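Long-range contacts in lectin (Pleurotus ostreatus, PDB 6T0Q), which binds calcium and, as a lectin, probably recognises galactose and N-acetylgalactosamine units of glycans: residues I72-D77 with I127-L132; S31-I36 with T142-E147; F95-A100 with P186-P191; P54-I59 with E158-P163. All coordinates share one frame; numbering follows the deposited sequence.

Interaction 1 of 4, residues I72-D77 with I127-L132; sequences IVVASD and IMASIL. With CA (calcium ion), chain F.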
loop_
_atom_site.group_PDB
_atom_site.type_symbol
_atom_site.label_atom_id
_atom_site.label_comp_id
_atom_site.label_asym_id
_atom_site.label_seq_id
_atom_site.Cartn_x
_atom_site.Cartn_y
_atom_site.Cartn_z
ATOM N N ILE A 72 -10.059 3.897 25.448
ATOM C CA ILE A 72 -9.770 4.561 26.718
ATOM C C ILE A 72 -10.754 5.702 26.926
ATOM O O ILE A 72 -11.049 6.452 25.988
ATOM C CB ILE A 72 -8.314 5.077 26.747
ATOM C CG1 ILE A 72 -7.336 3.893 26.669
ATOM C CG2 ILE A 72 -8.047 5.944 27.996
ATOM C CD1 ILE A 72 -5.925 4.284 26.240
ATOM N N VAL A 73 -11.269 5.835 28.150
ATOM C CA VAL A 73 -12.003 7.032 28.560
ATOM C C VAL A 73 -11.333 7.571 29.813
ATOM O O VAL A 73 -11.113 6.817 30.768
ATOM C CB VAL A 73 -13.497 6.754 28.822
ATOM C CG1 VAL A 73 -14.181 8.035 29.344
ATOM C CG2 VAL A 73 -14.197 6.262 27.535
ATOM N N VAL A 74 -11.007 8.867 29.814
ATOM C CA VAL A 74 -10.252 9.463 30.915
ATOM C C VAL A 74 -10.891 10.796 31.298
ATOM O O VAL A 74 -11.389 11.532 30.438
ATOM C CB VAL A 74 -8.754 9.623 30.554
ATOM C CG1 VAL A 74 -8.574 10.436 29.267
ATOM C CG2 VAL A 74 -7.981 10.254 31.716
ATOM N N ALA A 75 -10.911 11.084 32.600
ATOM C CA ALA A 75 -11.429 12.340 33.123
ATOM C C ALA A 75 -10.477 12.839 34.197
ATOM O O ALA A 75 -9.740 12.058 34.804
ATOM C CB ALA A 75 -12.837 12.174 33.706
ATOM N N SER A 76 -10.516 14.146 34.460
ATOM C CA SER A 76 -9.533 14.696 35.383
ATOM C C SER A 76 -10.057 15.958 36.038
ATOM O O SER A 76 -10.825 16.714 35.447
ATOM C CB SER A 76 -8.208 15.017 34.670
ATOM O OG SER A 76 -8.424 15.911 33.577
ATOM N N ASP A 77 -9.570 16.210 37.240
ATOM C CA ASP A 77 -9.718 17.505 37.886
ATOM C C ASP A 77 -8.318 17.907 38.317
ATOM O O ASP A 77 -7.798 17.348 39.283
ATOM C CB ASP A 77 -10.679 17.404 39.075
ATOM C CG ASP A 77 -10.933 18.743 39.756
ATOM O OD1 ASP A 77 -10.300 19.754 39.372
ATOM O OD2 ASP A 77 -11.784 18.776 40.675
ATOM N N ILE A 127 -7.690 11.911 39.003
ATOM C CA ILE A 127 -7.797 11.406 37.643
ATOM C C ILE A 127 -8.567 10.098 37.694
ATOM O O ILE A 127 -8.507 9.352 38.679
ATOM C CB ILE A 127 -6.423 11.206 36.948
ATOM C CG1 ILE A 127 -5.581 10.203 37.709
ATOM C CG2 ILE A 127 -5.678 12.552 36.771
ATOM C CD1 ILE A 127 -4.422 9.649 36.902
ATOM N N MET A 128 -9.293 9.822 36.620
ATOM C CA MET A 128 -10.080 8.607 36.499
ATOM C C MET A 128 -9.984 8.125 35.063
ATOM O O MET A 128 -10.079 8.928 34.134
ATOM C CB MET A 128 -11.552 8.848 36.871
ATOM C CG MET A 128 -12.495 7.728 36.395
ATOM S SD MET A 128 -14.241 8.037 36.762
ATOM C CE MET A 128 -14.300 7.501 38.459
ATOM N N ALA A 129 -9.775 6.821 34.880
ATOM C CA ALA A 129 -9.732 6.269 33.535
ATOM C C ALA A 129 -10.244 4.837 33.550
ATOM O O ALA A 129 -10.126 4.133 34.555
ATOM C CB ALA A 129 -8.316 6.313 32.947
ATOM N N SER A 130 -10.857 4.439 32.436
ATOM C CA SER A 130 -11.093 3.047 32.083
ATOM C C SER A 130 -10.327 2.733 30.813
ATOM O O SER A 130 -10.323 3.527 29.866
ATOM C CB SER A 130 -12.584 2.721 31.836
ATOM O OG SER A 130 -13.260 2.487 33.057
ATOM N N ILE A 131 -9.726 1.556 30.787
ATOM C CA ILE A 131 -8.946 1.071 29.656
ATOM C C ILE A 131 -9.574 -0.255 29.252
ATOM O O ILE A 131 -9.382 -1.270 29.931
ATOM C CB ILE A 131 -7.468 0.902 30.027
ATOM C CG1 ILE A 131 -6.927 2.208 30.619
ATOM C CG2 ILE A 131 -6.652 0.419 28.824
ATOM C CD1 ILE A 131 -5.671 1.998 31.461
ATOM N N LEU A 132 -10.344 -0.258 28.171
ATOM C CA LEU A 132 -10.968 -1.484 27.689
ATOM C C LEU A 132 -10.036 -2.105 26.653
ATOM O O LEU A 132 -9.926 -1.604 25.527
ATOM C CB LEU A 132 -12.350 -1.211 27.105
ATOM C CG LEU A 132 -13.070 -2.408 26.469
ATOM C CD1 LEU A 132 -13.269 -3.529 27.480
ATOM C CD2 LEU A 132 -14.408 -1.962 25.895
HETATM CA CA CA F . -8.858 20.999 41.078
HETATM O O HOH W 1 -10.434 22.982 40.064
#
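Val-73 and Ser-130 face each other as an antiparallel hydrogen-bonded pair, each amide giving its N-H to the other's carbonyl: Val-73 N to Ser-130 O at 3.0 Å and Ser-130 N to Val-73 O at 2.9 Å. Ala-75 and Met-128 repeat the exchange two residues on, with Ala-75 N to Met-128 O at 2.8 Å and Met-128 N to Ala-75 O at 2.9 Å. Between them Val-74 and Ala-129 form a non-hydrogen-bonded pair whose backbone polar atoms turn outward. Val-74 bonds with Gln-99 of strand 98-104, while Ala-129 O takes the hydroxyl of Ser-33 and Ala-129 N gives its hydrogen to Thr-145 OG1. The strand axes run 175° apart in direction, as neighbours in a four-stranded antiparallel sheet of a beta-sandwich. The face carrying Ile-72, Val-74 and Ala-129 meets Phe-82 of the other sheet. On that face Ile-72 and Ile-131 lie side by side, CG1 of the first 4.1 Å from CG2 of the second, and the CB of Val-74 packs on that of Ala-129. Buried hydroxyls also have partners: Ser-76 OG bonds to His-80 ND1, and Ser-130 OG to Leu-29 O. Beyond the non-hydrogen-bonded pair Ser-76 and Ile-127 the chain turns a corner at Asp-77, whose CG stands anti to the backbone N (chi1 -177°), leading away from 127-132. Its OD1 binds the calcium ion at 2.6 Å, OD2 is held by Trp-184 NE1, and a water, Asp-78, Asn-118, Ser-123 and Pro-124 are the other ligands of the metal.

Interaction 2 of 4, residues S31-I36 with T142-E147; sequences STSKWI and TFVTDE. Unlike the reference sequence in segment 31-36: Ser-31 (reference Asn), Thr-32 (reference Ala).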
loop_
_atom_site.group_PDB
_atom_site.type_symbol
_atom_site.label_atom_id
_atom_site.label_comp_id
_atom_site.label_asym_id
_atom_site.label_seq_id
_atom_site.Cartn_x
_atom_site.Cartn_y
_atom_site.Cartn_z
ATOM N N SER A 31 -17.982 2.925 35.117
ATOM C CA SER A 31 -18.751 2.525 36.299
ATOM C C SER A 31 -17.886 1.855 37.359
ATOM O O SER A 31 -18.152 1.995 38.559
ATOM C CB SER A 31 -19.881 1.574 35.891
ATOM O OG SER A 31 -20.663 2.152 34.855
ATOM N N THR A 32 -16.876 1.088 36.948
ATOM C CA THR A 32 -16.035 0.389 37.912
ATOM C C THR A 32 -14.745 1.136 38.215
ATOM O O THR A 32 -13.909 0.631 38.971
ATOM C CB THR A 32 -15.714 -1.022 37.422
ATOM O OG1 THR A 32 -14.902 -0.949 36.248
ATOM C CG2 THR A 32 -17.000 -1.777 37.100
ATOM N N SER A 33 -14.570 2.332 37.670
ATOM C CA SER A 33 -13.303 3.025 37.830
ATOM C C SER A 33 -13.290 3.858 39.108
ATOM O O SER A 33 -14.337 4.185 39.675
ATOM C CB SER A 33 -13.031 3.914 36.608
ATOM O OG SER A 33 -11.755 4.527 36.718
ATOM N N LYS A 34 -12.080 4.213 39.554
ATOM C CA LYS A 34 -11.883 5.047 40.733
ATOM C C LYS A 34 -11.102 6.312 40.387
ATOM O O LYS A 34 -10.236 6.313 39.507
ATOM C CB LYS A 34 -11.119 4.297 41.849
ATOM C CG LYS A 34 -11.589 2.855 42.131
ATOM C CD LYS A 34 -13.010 2.832 42.659
ATOM C CE LYS A 34 -13.477 1.399 42.964
ATOM N NZ LYS A 34 -14.955 1.355 43.191
ATOM N N TRP A 35 -11.422 7.389 41.100
ATOM C CA TRP A 35 -10.598 8.592 41.100
ATOM C C TRP A 35 -9.347 8.349 41.937
ATOM O O TRP A 35 -9.437 7.807 43.044
ATOM C CB TRP A 35 -11.387 9.764 41.692
ATOM C CG TRP A 35 -12.551 10.188 40.856
ATOM C CD1 TRP A 35 -13.865 9.838 41.022
ATOM C CD2 TRP A 35 -12.502 11.057 39.719
ATOM N NE1 TRP A 35 -14.635 10.435 40.042
ATOM C CE2 TRP A 35 -13.819 11.185 39.232
ATOM C CE3 TRP A 35 -11.466 11.732 39.059
ATOM C CZ2 TRP A 35 -14.130 11.963 38.113
ATOM C CZ3 TRP A 35 -11.777 12.506 37.944
ATOM C CH2 TRP A 35 -13.096 12.612 37.486
ATOM N N ILE A 36 -8.179 8.759 41.438
ATOM C CA ILE A 36 -6.973 8.628 42.247
ATOM C C ILE A 36 -6.214 9.944 42.287
ATOM O O ILE A 36 -6.281 10.769 41.365
ATOM C CB ILE A 36 -6.042 7.497 41.765
ATOM C CG1 ILE A 36 -5.574 7.744 40.327
ATOM C CG2 ILE A 36 -6.724 6.142 41.935
ATOM C CD1 ILE A 36 -4.612 6.652 39.812
ATOM N N THR A 142 -11.718 -4.774 30.976
ATOM C CA THR A 142 -11.570 -3.376 31.386
ATOM C C THR A 142 -10.608 -3.286 32.563
ATOM O O THR A 142 -10.702 -4.076 33.508
ATOM C CB THR A 142 -12.914 -2.756 31.777
ATOM O OG1 THR A 142 -13.853 -2.961 30.718
ATOM C CG2 THR A 142 -12.774 -1.223 32.012
ATOM N N PHE A 143 -9.685 -2.331 32.497
ATOM C CA PHE A 143 -8.770 -2.025 33.589
ATOM C C PHE A 143 -8.986 -0.570 33.985
ATOM O O PHE A 143 -9.306 0.261 33.136
ATOM C CB PHE A 143 -7.315 -2.281 33.169
ATOM C CG PHE A 143 -7.061 -3.709 32.732
ATOM C CD1 PHE A 143 -7.289 -4.102 31.422
ATOM C CD2 PHE A 143 -6.621 -4.659 33.644
ATOM C CE1 PHE A 143 -7.067 -5.418 31.025
ATOM C CE2 PHE A 143 -6.387 -5.972 33.255
ATOM C CZ PHE A 143 -6.614 -6.352 31.948
ATOM N N VAL A 144 -8.839 -0.263 35.279
ATOM C CA VAL A 144 -9.204 1.053 35.795
ATOM C C VAL A 144 -8.053 1.651 36.592
ATOM O O VAL A 144 -7.151 0.953 37.055
ATOM C CB VAL A 144 -10.472 1.001 36.679
ATOM C CG1 VAL A 144 -11.664 0.487 35.877
ATOM C CG2 VAL A 144 -10.229 0.116 37.918
ATOM N N THR A 145 -8.100 2.972 36.751
ATOM C CA THR A 145 -7.313 3.631 37.785
ATOM C C THR A 145 -7.814 3.190 39.160
ATOM O O THR A 145 -9.024 3.180 39.410
ATOM C CB THR A 145 -7.436 5.152 37.652
ATOM O OG1 THR A 145 -8.805 5.487 37.403
ATOM C CG2 THR A 145 -6.577 5.672 36.501
ATOM N N ASP A 146 -6.889 2.827 40.046
ATOM C CA ASP A 146 -7.235 2.509 41.430
ATOM C C ASP A 146 -5.957 2.526 42.269
ATOM O O ASP A 146 -4.908 3.005 41.820
ATOM C CB ASP A 146 -7.984 1.167 41.521
ATOM C CG ASP A 146 -7.163 -0.021 41.025
ATOM O OD1 ASP A 146 -5.921 0.065 40.890
ATOM O OD2 ASP A 146 -7.792 -1.071 40.771
ATOM N N GLU A 147 -6.043 1.985 43.492
ATOM C CA GLU A 147 -4.921 2.018 44.424
ATOM C C GLU A 147 -3.764 1.119 44.002
ATOM O O GLU A 147 -2.711 1.153 44.654
ATOM C CB GLU A 147 -5.389 1.629 45.840
ATOM C CG GLU A 147 -5.707 0.137 46.043
ATOM C CD GLU A 147 -7.056 -0.279 45.460
ATOM O OE1 GLU A 147 -7.755 0.569 44.862
ATOM O OE2 GLU A 147 -7.422 -1.468 45.597
HETATM O O HOH W 2 -13.112 -3.024 35.460
#
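The flat groups that carry the contact are the carbonyls of Lys-34 and Thr-145, each of which receives a donor from the other residue. In the plane of the first lies the Thr-145 hydroxyl, OG1 giving its hydrogen to Lys-34 O at 2.7 Å with a C=O...donor angle of 159°. The second, Thr-145 O, receives Lys-34 N at 3.2 Å; this donor is tilted slightly from the carbonyl plane, and the bond is bent, 141° at the hydrogen. One residue thus grips Lys-34 by both its N-H and its C=O, with a side chain supplying half of the exchange. A chi1 of 43° sets OG1 between the backbone N and carbonyl carbon of Thr-145, within reach of Lys-34 O; separately, Thr-145 CB and CG2 meet Ile-36 CD1, 3.9 Å from CB. The CG2 branch of Ile-36 lies 3.6 Å from Asp-146 O. At the other end Val-144 CG1 rests on Ser-33 CA at 3.6 Å, and the side chains of Thr-32 and Val-144 cross at about a right angle. Water 2 links the two segments beside Val-144, 2.9 Å from Thr-32 OG1 and donating to Thr-142 O. The contact joins the short strand 34-37 to the end of strand 140-144, the edge of a four-stranded sheet, and Ile-36 continues onto Phe-55 of the facing sheet. Lys-34 and Asp-146 meet through CG and CB at 4.0 Å; the lysine end leads away, and Asp-146 OD1 bonds to Ser-148. The chemistry therefore implies joining by one backbone bond, one hydroxyl bond and aliphatic packing, without charge pairing between lysine and aspartate.

Interaction 3 of 4, residues F95-A100 with P186-P191; sequences FRQGQA and PPVLPP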
loop_
_atom_site.group_PDB
_atom_site.type_symbol
_atom_site.label_atom_id
_atom_site.label_comp_id
_atom_site.label_asym_id
_atom_site.label_seq_id
_atom_site.Cartn_x
_atom_site.Cartn_y
_atom_site.Cartn_z
ATOM N N PHE A 95 -13.961 16.970 34.443
ATOM C CA PHE A 95 -14.572 15.801 35.054
ATOM C C PHE A 95 -16.050 15.655 34.746
ATOM O O PHE A 95 -16.636 14.633 35.117
ATOM C CB PHE A 95 -14.374 15.821 36.579
ATOM C CG PHE A 95 -14.944 17.039 37.266
ATOM C CD1 PHE A 95 -16.267 17.059 37.693
ATOM C CD2 PHE A 95 -14.146 18.155 37.505
ATOM C CE1 PHE A 95 -16.793 18.183 38.341
ATOM C CE2 PHE A 95 -14.662 19.286 38.137
ATOM C CZ PHE A 95 -15.989 19.296 38.562
ATOM N N ARG A 96 -16.671 16.636 34.087
ATOM C CA ARG A 96 -18.078 16.500 33.741
ATOM C C ARG A 96 -18.272 15.521 32.590
ATOM O O ARG A 96 -19.290 14.823 32.538
ATOM C CB ARG A 96 -18.675 17.870 33.390
ATOM C CG ARG A 96 -18.596 18.926 34.523
ATOM C CD ARG A 96 -19.428 18.575 35.772
ATOM N NE ARG A 96 -19.411 19.662 36.761
ATOM C CZ ARG A 96 -19.947 19.600 37.982
ATOM N NH1 ARG A 96 -20.558 18.494 38.401
ATOM N NH2 ARG A 96 -19.863 20.652 38.793
ATOM N N GLN A 97 -17.309 15.446 31.672
ATOM C CA GLN A 97 -17.386 14.532 30.538
ATOM C C GLN A 97 -16.023 13.893 30.309
ATOM O O GLN A 97 -15.002 14.586 30.304
ATOM C CB GLN A 97 -17.838 15.269 29.265
ATOM C CG GLN A 97 -17.923 14.369 28.038
ATOM C CD GLN A 97 -18.339 15.124 26.788
ATOM O OE1 GLN A 97 -19.436 14.930 26.267
ATOM N NE2 GLN A 97 -17.456 15.981 26.299
ATOM N N GLY A 98 -16.007 12.585 30.099
ATOM C CA GLY A 98 -14.757 11.905 29.823
ATOM C C GLY A 98 -14.238 12.227 28.428
ATOM O O GLY A 98 -14.942 12.775 27.577
ATOM N N GLN A 99 -12.969 11.887 28.211
ATOM C CA GLN A 99 -12.299 12.032 26.924
ATOM C C GLN A 99 -12.006 10.653 26.344
ATOM O O GLN A 99 -11.426 9.807 27.027
ATOM C CB GLN A 99 -10.990 12.804 27.079
ATOM C CG GLN A 99 -10.161 12.893 25.792
ATOM C CD GLN A 99 -8.875 13.659 26.011
ATOM O OE1 GLN A 99 -8.113 13.346 26.921
ATOM N NE2 GLN A 99 -8.640 14.685 25.204
ATOM N N ALA A 100 -12.380 10.435 25.086
ATOM C CA ALA A 100 -12.135 9.157 24.419
ATOM C C ALA A 100 -10.766 9.151 23.746
ATOM O O ALA A 100 -10.413 10.099 23.041
ATOM C CB ALA A 100 -13.214 8.883 23.372
ATOM N N PRO A 186 -20.753 11.340 38.551
ATOM C CA PRO A 186 -20.362 10.395 37.474
ATOM C C PRO A 186 -20.126 11.110 36.153
ATOM O O PRO A 186 -21.054 11.708 35.594
ATOM C CB PRO A 186 -21.574 9.451 37.387
ATOM C CG PRO A 186 -22.749 10.294 37.888
ATOM C CD PRO A 186 -22.173 11.207 38.945
ATOM N N PRO A 187 -18.908 11.070 35.607
ATOM C CA PRO A 187 -18.673 11.737 34.319
ATOM C C PRO A 187 -19.500 11.099 33.212
ATOM O O PRO A 187 -19.673 9.879 33.165
ATOM C CB PRO A 187 -17.169 11.542 34.080
ATOM C CG PRO A 187 -16.589 11.281 35.452
ATOM C CD PRO A 187 -17.668 10.499 36.164
ATOM N N VAL A 188 -20.028 11.939 32.319
ATOM C CA VAL A 188 -20.768 11.424 31.174
ATOM C C VAL A 188 -19.770 10.949 30.127
ATOM O O VAL A 188 -18.690 11.531 29.956
ATOM C CB VAL A 188 -21.731 12.481 30.599
ATOM C CG1 VAL A 188 -22.593 13.098 31.712
ATOM C CG2 VAL A 188 -20.979 13.549 29.855
ATOM N N LEU A 189 -20.109 9.866 29.450
ATOM C CA LEU A 189 -19.231 9.346 28.419
ATOM C C LEU A 189 -19.321 10.237 27.182
ATOM O O LEU A 189 -20.415 10.662 26.810
ATOM C CB LEU A 189 -19.627 7.910 28.077
ATOM C CG LEU A 189 -19.497 6.887 29.215
ATOM C CD1 LEU A 189 -20.115 5.538 28.834
ATOM C CD2 LEU A 189 -18.028 6.706 29.609
ATOM N N PRO A 190 -18.201 10.556 26.542
ATOM C CA PRO A 190 -18.256 11.292 25.275
ATOM C C PRO A 190 -18.762 10.385 24.170
ATOM O O PRO A 190 -18.823 9.159 24.351
ATOM C CB PRO A 190 -16.789 11.677 25.036
ATOM C CG PRO A 190 -16.041 10.517 25.610
ATOM C CD PRO A 190 -16.835 10.093 26.845
ATOM N N PRO A 191 -19.110 10.932 23.005
ATOM C CA PRO A 191 -19.397 10.066 21.855
ATOM C C PRO A 191 -18.163 9.258 21.481
ATOM O O PRO A 191 -17.030 9.686 21.714
ATOM C CB PRO A 191 -19.776 11.061 20.744
ATOM C CG PRO A 191 -19.122 12.350 21.155
ATOM C CD PRO A 191 -19.221 12.364 22.659
HETATM O O HOH W 3 -21.330 13.122 26.023
#
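Val-188 O is approached from 95-100 by two hydrogens: the amide of Gly-98, whose N lies 2.9 Å away with 163° at the hydrogen, and the CA-H of Gln-97, whose CA is 3.3 Å from the same oxygen. On the opposite flank of Gln-97, Val-188 N returns a bond to Arg-96 O at 3.0 Å, its donor tilted 32° from that carbonyl's plane. These two bonds make a single backbone bridge between Gln-97 and Val-188, and the two chains run in the same sense: Arg-96, Gln-97 and Gly-98 come nearest to Pro-187, Val-188 and Leu-189 in turn. The proline-rich 186-191, whose backbone angles are those of a polyproline II-like extended chain, belongs to the connection that leads from the N-terminal sandwich towards the C-terminal one, and here it borders strand 98-104, an outermost strand of its sheet. Two prolines pack on the 95-100 backbone: Pro-187 through CB and CG on Phe-95 O, and Pro-190 on Gly-98, its CG 3.2 Å from Gly-98 O. The same Pro-190 CG meets Ala-100 CB at 4.0 Å. Gln-97 holds CG anti to its backbone N (chi1 179°) and crosses Val-188, the glutamine CB 3.6 Å from the valine CG2. Gln-97 OE1 accepts from the O of water 3 at 2.6 Å, and this water also donates to Leu-189 O. Gln-99, whose CB points away from 186-191, sends OE1 to His-80 and NE2 to Thr-91; Gln-99 and Ala-100 each touch an N-acetylglucosamine unit of the bound glycan.

Interaction 4 of 4, residues P54-I59 with E158-P163; sequences PFRKNI and ENFQLP. With NAG (2-acetamido-2-deoxy-beta-D-glucopyranose), chain E.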
loop_
_atom_site.group_PDB
_atom_site.type_symbol
_atom_site.label_atom_id
_atom_site.label_comp_id
_atom_site.label_asym_id
_atom_site.label_seq_id
_atom_site.Cartn_x
_atom_site.Cartn_y
_atom_site.Cartn_z
ATOM N N PRO A 54 2.538 12.379 38.932
ATOM C CA PRO A 54 2.560 11.226 38.027
ATOM C C PRO A 54 1.768 10.036 38.546
ATOM O O PRO A 54 1.664 9.799 39.750
ATOM C CB PRO A 54 4.051 10.865 37.973
ATOM C CG PRO A 54 4.518 11.153 39.373
ATOM C CD PRO A 54 3.713 12.387 39.830
ATOM N N PHE A 55 1.233 9.265 37.597
ATOM C CA PHE A 55 0.516 8.025 37.883
ATOM C C PHE A 55 0.893 6.999 36.824
ATOM O O PHE A 55 0.898 7.319 35.633
ATOM C CB PHE A 55 -1.005 8.262 37.909
ATOM C CG PHE A 55 -1.412 9.307 38.911
ATOM C CD1 PHE A 55 -1.651 8.957 40.236
ATOM C CD2 PHE A 55 -1.480 10.641 38.548
ATOM C CE1 PHE A 55 -1.979 9.924 41.183
ATOM C CE2 PHE A 55 -1.824 11.623 39.480
ATOM C CZ PHE A 55 -2.062 11.264 40.807
ATOM N N ARG A 56 1.212 5.779 37.262
ATOM C CA ARG A 56 1.742 4.735 36.391
ATOM C C ARG A 56 1.147 3.392 36.768
ATOM O O ARG A 56 0.961 3.095 37.951
ATOM C CB ARG A 56 3.264 4.573 36.513
ATOM C CG ARG A 56 4.109 5.482 35.692
ATOM C CD ARG A 56 5.577 5.251 36.062
ATOM N NE ARG A 56 6.000 3.853 35.920
ATOM C CZ ARG A 56 6.928 3.439 35.057
ATOM N NH1 ARG A 56 7.517 4.314 34.253
ATOM N NH2 ARG A 56 7.272 2.153 34.997
ATOM N N LYS A 57 0.936 2.550 35.758
ATOM C CA LYS A 57 0.531 1.171 36.006
ATOM C C LYS A 57 0.988 0.305 34.840
ATOM O O LYS A 57 0.655 0.598 33.688
ATOM C CB LYS A 57 -0.973 1.105 36.195
ATOM C CG LYS A 57 -1.567 -0.264 36.130
ATOM C CD LYS A 57 -1.547 -0.966 37.452
ATOM C CE LYS A 57 -2.543 -2.115 37.401
ATOM N NZ LYS A 57 -2.438 -2.999 38.570
ATOM N N ASN A 58 1.783 -0.723 35.135
ATOM C CA ASN A 58 2.148 -1.766 34.175
ATOM C C ASN A 58 1.050 -2.819 34.207
ATOM O O ASN A 58 0.854 -3.491 35.224
ATOM C CB ASN A 58 3.504 -2.382 34.530
ATOM C CG ASN A 58 3.961 -3.450 33.519
ATOM O OD1 ASN A 58 3.341 -3.621 32.469
ATOM N ND2 ASN A 58 5.055 -4.168 33.845
ATOM N N ILE A 59 0.325 -2.966 33.105
ATOM C CA ILE A 59 -0.786 -3.907 33.025
ATOM C C ILE A 59 -0.361 -5.064 32.133
ATOM O O ILE A 59 -0.024 -4.861 30.961
ATOM C CB ILE A 59 -2.058 -3.229 32.497
ATOM C CG1 ILE A 59 -2.536 -2.188 33.504
ATOM C CG2 ILE A 59 -3.145 -4.254 32.258
ATOM C CD1 ILE A 59 -3.806 -1.467 33.098
ATOM N N GLU A 158 11.598 13.427 35.128
ATOM C CA GLU A 158 11.925 13.310 33.716
ATOM C C GLU A 158 11.702 11.880 33.253
ATOM O O GLU A 158 12.128 10.933 33.917
ATOM C CB GLU A 158 13.380 13.716 33.479
ATOM C CG GLU A 158 13.553 14.695 32.347
ATOM C CD GLU A 158 12.798 15.985 32.591
ATOM O OE1 GLU A 158 12.808 16.467 33.745
ATOM O OE2 GLU A 158 12.185 16.508 31.636
ATOM N N ASN A 159 10.997 11.727 32.130
ATOM C CA ASN A 159 10.770 10.417 31.518
ATOM C C ASN A 159 10.007 9.464 32.439
ATOM O O ASN A 159 10.154 8.245 32.335
ATOM C CB ASN A 159 12.094 9.771 31.089
ATOM C CG ASN A 159 12.819 10.570 30.023
ATOM O OD1 ASN A 159 12.202 11.307 29.256
ATOM N ND2 ASN A 159 14.138 10.420 29.968
ATOM N N PHE A 160 9.177 9.989 33.348
ATOM C CA PHE A 160 8.424 9.092 34.228
ATOM C C PHE A 160 7.534 8.140 33.436
ATOM O O PHE A 160 7.251 7.030 33.899
ATOM C CB PHE A 160 7.574 9.892 35.213
ATOM C CG PHE A 160 6.231 10.279 34.666
ATOM C CD1 PHE A 160 6.095 11.391 33.844
ATOM C CD2 PHE A 160 5.101 9.525 34.964
ATOM C CE1 PHE A 160 4.855 11.751 33.336
ATOM C CE2 PHE A 160 3.854 9.880 34.453
ATOM C CZ PHE A 160 3.734 10.993 33.644
ATOM N N GLN A 161 7.095 8.547 32.243
ATOM C CA GLN A 161 6.181 7.751 31.435
ATOM C C GLN A 161 6.886 6.658 30.651
ATOM O O GLN A 161 6.214 5.870 29.977
ATOM C CB GLN A 161 5.405 8.650 30.461
ATOM C CG GLN A 161 6.211 9.148 29.260
ATOM C CD GLN A 161 7.039 10.385 29.568
ATOM O OE1 GLN A 161 7.341 10.674 30.720
ATOM N NE2 GLN A 161 7.402 11.125 28.527
ATOM N N LEU A 162 8.224 6.588 30.719
ATOM C CA LEU A 162 8.938 5.596 29.925
ATOM C C LEU A 162 9.038 4.279 30.683
ATOM O O LEU A 162 9.186 4.277 31.911
ATOM C CB LEU A 162 10.346 6.086 29.563
ATOM C CG LEU A 162 10.401 7.346 28.697
ATOM C CD1 LEU A 162 11.830 7.618 28.219
ATOM C CD2 LEU A 162 9.448 7.250 27.515
ATOM N N PRO A 163 8.935 3.167 29.955
ATOM C CA PRO A 163 9.160 1.856 30.580
ATOM C C PRO A 163 10.513 1.728 31.258
ATOM O O PRO A 163 10.652 0.912 32.176
ATOM C CB PRO A 163 9.029 0.877 29.403
ATOM C CG PRO A 163 9.105 1.730 28.167
ATOM C CD PRO A 163 8.517 3.047 28.551
HETATM C C1 NAG E . 5.677 -5.205 33.019
HETATM C C2 NAG E . 7.142 -4.827 32.792
HETATM C C3 NAG E . 7.841 -5.868 31.912
HETATM C C4 NAG E . 7.669 -7.275 32.476
HETATM C C5 NAG E . 6.181 -7.546 32.712
HETATM C C6 NAG E . 5.912 -8.877 33.375
HETATM C C7 NAG E . 7.592 -2.420 32.906
HETATM C C8 NAG E . 7.643 -1.125 32.146
HETATM N N2 NAG E . 7.247 -3.502 32.201
HETATM O O3 NAG E . 9.219 -5.527 31.831
HETATM O O5 NAG E . 5.603 -6.534 33.560
HETATM O O6 NAG E . 6.168 -8.810 34.771
HETATM O O7 NAG E . 7.838 -2.481 34.105
#
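An N-glycosylated strand and a type I beta turn meet where Arg-56 reaches Phe-160 and Leu-162. Asn-58, opening the Asn-Ile-Thr sequon two residues beyond the arginine, carries the glycan through a covalent bond of 1.5 Å from its ND2 to C1 of the sugar. The turn runs from Asn-159 to Leu-162 and is closed by Leu-162 N donating to Asn-159 O at 3.0 Å. One nitrogen, Arg-56 NH1, donates to two of its carbonyls: Phe-160 O at 2.8 Å, with 159° at the hydrogen, and Leu-162 O at 2.9 Å. Both oxygens lie near the guanidinium plane, although NH1 stands 42° out of the carbonyl plane of Leu-162. A bend at chi3, 56°, carries NE off the line of the chain, and NE forms a salt bridge to Asp-167, so the group is held from two directions. Nearer the start of the segment, Pro-54 packs on the Phe-160 ring, the proline CB 3.5 Å from CD2 at an oblique approach, while Gln-161 CB lies over the ring's centre. Pro-163 continues past the turn to the sugar's acetyl methyl, its CB 3.7 Å from NAG C8. Asp-167 probably offsets the arginine's charge, while the two carbonyls satisfy NH1. Here an arginine of strand 51-60 holds the carbonyls of a type I turn in the loop between strands 150-151 and 174-178, beside an N-glycosylated Asn-Ile-Thr sequon.

How the interactions relate
From the N terminus the chain passes 31-36, 54-59, 72-77 and 95-100; then 127-132 returns to 72-77, 142-147 to 31-36, 158-163 to 54-59 and 186-191 to 95-100, closing interactions 1, 2, 4 and 3 in turn. Interaction 1 closes the shortest loop, within one sheet, and lies inside the spans of interactions 2 and 4. Those two cross each other, and interaction 3 crosses all three others. Interactions 1 and 2 are closest, centres about 8 Å apart, sharing the sheet through Ile-131 N and Phe-143 O. Phe-55 packs on Ile-127 and Ile-36, bringing interaction 4 from the opposing sheet, and Trp-35 joins interaction 2 to Phe-95 and Pro-187. Interactions 3 and 4 do not touch, nearest atoms about 14 Å apart.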